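Local coordinates for sensor protein qseC (Escherichia coli, PDB 3JZ3) that autophosphorylates on a histidine with ATP as the membrane sensor kinase of the QseB/QseC two-component system, which switches on the flagella regulon, at the interface of chains A and B. Coordinates in Å, arbitrary orientation; residue numbers count along the deposited sequence, not the author numbering. Chains: chain A/B, Sensor protein qseC.

The interface of chains A and B. Residues chain A 59, 64, 69-71, 114, 116-117; chain B 53-54, 57-58, 61.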
loop_
_atom_site.group_PDB
_atom_site.type_symbol
_atom_site.label_atom_id
_atom_site.label_comp_id
_atom_site.label_asym_id
_atom_site.label_seq_id
_atom_site.Cartn_x
_atom_site.Cartn_y
_atom_site.Cartn_z
ATOM N N LEU A 59 12.645 3.519 3.622
ATOM C CA LEU A 59 13.553 4.034 2.597
ATOM C C LEU A 59 14.804 4.657 3.204
ATOM O O LEU A 59 15.909 4.463 2.698
ATOM C CB LEU A 59 12.851 5.066 1.707
ATOM C CG LEU A 59 12.090 4.572 0.474
ATOM C CD1 LEU A 59 11.320 5.719 -0.146
ATOM C CD2 LEU A 59 13.039 3.959 -0.544
ATOM N N LEU A 64 19.055 3.755 0.595
ATOM C CA LEU A 64 19.048 3.359 -0.806
ATOM C C LEU A 64 19.392 4.532 -1.721
ATOM O O LEU A 64 18.899 5.643 -1.527
ATOM C CB LEU A 64 17.678 2.782 -1.163
ATOM C CG LEU A 64 17.520 1.914 -2.410
ATOM C CD1 LEU A 64 18.234 0.574 -2.266
ATOM C CD2 LEU A 64 16.048 1.706 -2.660
ATOM N N ASN A 69 18.089 -1.878 -8.647
ATOM C CA ASN A 69 17.814 -3.217 -8.119
ATOM C C ASN A 69 16.559 -3.343 -7.240
ATOM O O ASN A 69 16.328 -4.392 -6.633
ATOM C CB ASN A 69 19.049 -3.757 -7.383
ATOM C CG ASN A 69 20.283 -3.818 -8.268
ATOM O OD1 ASN A 69 21.346 -3.320 -7.898
ATOM N ND2 ASN A 69 20.146 -4.426 -9.442
ATOM N N LEU A 70 15.758 -2.279 -7.178
ATOM C CA LEU A 70 14.474 -2.316 -6.481
ATOM C C LEU A 70 13.471 -3.208 -7.200
ATOM O O LEU A 70 13.415 -3.230 -8.432
ATOM C CB LEU A 70 13.879 -0.917 -6.361
ATOM C CG LEU A 70 14.042 -0.084 -5.092
ATOM C CD1 LEU A 70 13.338 1.247 -5.296
ATOM C CD2 LEU A 70 13.485 -0.794 -3.862
ATOM N N GLN A 71 12.676 -3.937 -6.422
ATOM C CA GLN A 71 11.586 -4.746 -6.958
ATOM C C GLN A 71 10.632 -3.893 -7.785
ATOM O O GLN A 71 10.302 -2.774 -7.392
ATOM C CB GLN A 71 10.809 -5.413 -5.817
ATOM C CG GLN A 71 11.528 -6.579 -5.154
ATOM C CD GLN A 71 11.689 -7.781 -6.069
ATOM O OE1 GLN A 71 10.986 -7.917 -7.070
ATOM N NE2 GLN A 71 12.622 -8.663 -5.727
ATOM N N GLN A 114 9.734 3.071 -9.676
ATOM C CA GLN A 114 8.942 2.144 -8.897
ATOM C C GLN A 114 7.536 2.729 -8.807
ATOM O O GLN A 114 7.334 3.780 -8.192
ATOM C CB GLN A 114 9.589 1.927 -7.524
ATOM C CG GLN A 114 8.630 1.562 -6.397
ATOM C CD GLN A 114 8.052 0.179 -6.502
ATOM O OE1 GLN A 114 6.851 -0.003 -6.360
ATOM N NE2 GLN A 114 8.902 -0.810 -6.740
ATOM N N LEU A 116 4.765 2.095 -7.251
ATOM C CA LEU A 116 4.149 2.285 -5.938
ATOM C C LEU A 116 4.693 3.514 -5.211
ATOM O O LEU A 116 3.932 4.282 -4.635
ATOM C CB LEU A 116 4.323 1.029 -5.080
ATOM C CG LEU A 116 3.135 0.583 -4.231
ATOM C CD1 LEU A 116 1.995 0.073 -5.114
ATOM C CD2 LEU A 116 3.572 -0.493 -3.247
ATOM N N LEU A 117 6.009 3.704 -5.253
ATOM C CA LEU A 117 6.638 4.889 -4.675
ATOM C C LEU A 117 6.239 6.166 -5.404
ATOM O O LEU A 117 6.047 7.211 -4.776
ATOM C CB LEU A 117 8.163 4.747 -4.658
ATOM C CG LEU A 117 8.754 3.646 -3.766
ATOM C CD1 LEU A 117 10.261 3.529 -3.968
ATOM C CD2 LEU A 117 8.419 3.872 -2.295
ATOM N N ARG B 53 6.268 -7.272 -2.084
ATOM C CA ARG B 53 7.594 -7.263 -2.709
ATOM C C ARG B 53 8.443 -6.049 -2.325
ATOM O O ARG B 53 9.608 -6.199 -1.943
ATOM C CB ARG B 53 7.463 -7.375 -4.228
ATOM C CG ARG B 53 7.859 -8.736 -4.769
ATOM C CD ARG B 53 6.847 -9.294 -5.758
ATOM N NE ARG B 53 6.531 -8.396 -6.869
ATOM C CZ ARG B 53 5.479 -8.552 -7.674
ATOM N NH1 ARG B 53 4.638 -9.568 -7.494
ATOM N NH2 ARG B 53 5.260 -7.692 -8.656
ATOM N N LEU B 54 7.854 -4.858 -2.410
ATOM C CA LEU B 54 8.557 -3.622 -2.074
ATOM C C LEU B 54 8.921 -3.539 -0.590
ATOM O O LEU B 54 10.085 -3.303 -0.247
ATOM C CB LEU B 54 7.731 -2.398 -2.492
ATOM C CG LEU B 54 8.327 -1.002 -2.260
ATOM C CD1 LEU B 54 9.696 -0.843 -2.926
ATOM C CD2 LEU B 54 7.366 0.069 -2.753
ATOM N N GLN B 57 11.493 -6.128 0.586
ATOM C CA GLN B 57 12.840 -5.707 0.207
ATOM C C GLN B 57 13.348 -4.615 1.143
ATOM O O GLN B 57 14.467 -4.700 1.647
ATOM C CB GLN B 57 12.874 -5.235 -1.247
ATOM C CG GLN B 57 14.265 -4.835 -1.733
ATOM C CD GLN B 57 14.331 -4.590 -3.229
ATOM O OE1 GLN B 57 13.374 -4.114 -3.845
ATOM N NE2 GLN B 57 15.471 -4.914 -3.821
ATOM N N LEU B 58 12.512 -3.610 1.396
ATOM C CA LEU B 58 12.896 -2.496 2.264
ATOM C C LEU B 58 13.145 -2.921 3.714
ATOM O O LEU B 58 14.020 -2.366 4.380
ATOM C CB LEU B 58 11.865 -1.364 2.197
ATOM C CG LEU B 58 11.725 -0.614 0.867
ATOM C CD1 LEU B 58 10.647 0.455 0.969
ATOM C CD2 LEU B 58 13.042 0.001 0.422
ATOM N N LEU B 61 16.691 -4.743 3.618
ATOM C CA LEU B 61 17.788 -3.788 3.427
ATOM C C LEU B 61 18.024 -2.918 4.654
ATOM O O LEU B 61 19.168 -2.592 4.976
ATOM C CB LEU B 61 17.550 -2.906 2.196
ATOM C CG LEU B 61 17.429 -3.581 0.828
ATOM C CD1 LEU B 61 17.153 -2.544 -0.244
ATOM C CD2 LEU B 61 18.674 -4.384 0.492
#
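The side-chain carbonyl oxygen OE1 of B:Gln57 is the best-held polar atom of this patch: it takes a hydrogen bond from the backbone N of A:Gln71, with A:Leu70 CD2 and A:Gln71 CG beside it. The donor A:Gln71 N is 2.7 Å from B:Gln57 OE1, lying in the carbonyl plane on a lone pair and nearly straight at the hydrogen (168°). The same amide gives its NE2 to the backbone O of A:Asn69, B:Gln57 NE2 to A:Asn69 O being 3.0 Å; that oxygen lies in the plane of the B:Gln57 amide, but NE2 stands above the carbonyl plane of A:Asn69. One side-chain amide thus pairs with the main chain on either side of A:Leu70, which fixes the rotation of the amide and which end is oxygen and which nitrogen. B:Gln57 reaches there from helix 42-61 with CG anti to the backbone N (chi1 -177°) and an extended chain. A:Gln71, bent at chi2, crosses B:Gln57 obliquely, its CG against the amide, with the amide planes 53° apart; it crosses B:Arg53 at about a right angle.

One turn earlier on the helix, B:Leu54 is the apolar peg. With CG anti to its backbone N, it meets the bent A:Gln114 tip to tip, B:Leu54 CD2 3.6 Å from A:Gln114 OE1. CD2 also touches A:Leu116 and A:Leu117, while the B:Leu54 and A:Leu70 side chains cross obliquely, B:Leu54 CD1 3.9 Å from A:Leu70 CD2. A:Gln114 OE1 accepts the backbone N of A:Leu116 at 3.1 Å, a capping-like bond at the helix start that helps set this amide against the leucine. B:Leu58 and A:Leu59 cross obliquely, CD2 to CD2. Helix 42-61 of the B phospho-acceptor (HisKA) part thus packs on A helix 48-62, the segment after it and ATP-binding-domain helix 115-131. The interface is not an exact two-fold, and the structure alone does not show that this pairing is the cellular dimer. At its far end, A:Leu64 CD1 rests 3.9 Å from B:Leu61 CD1.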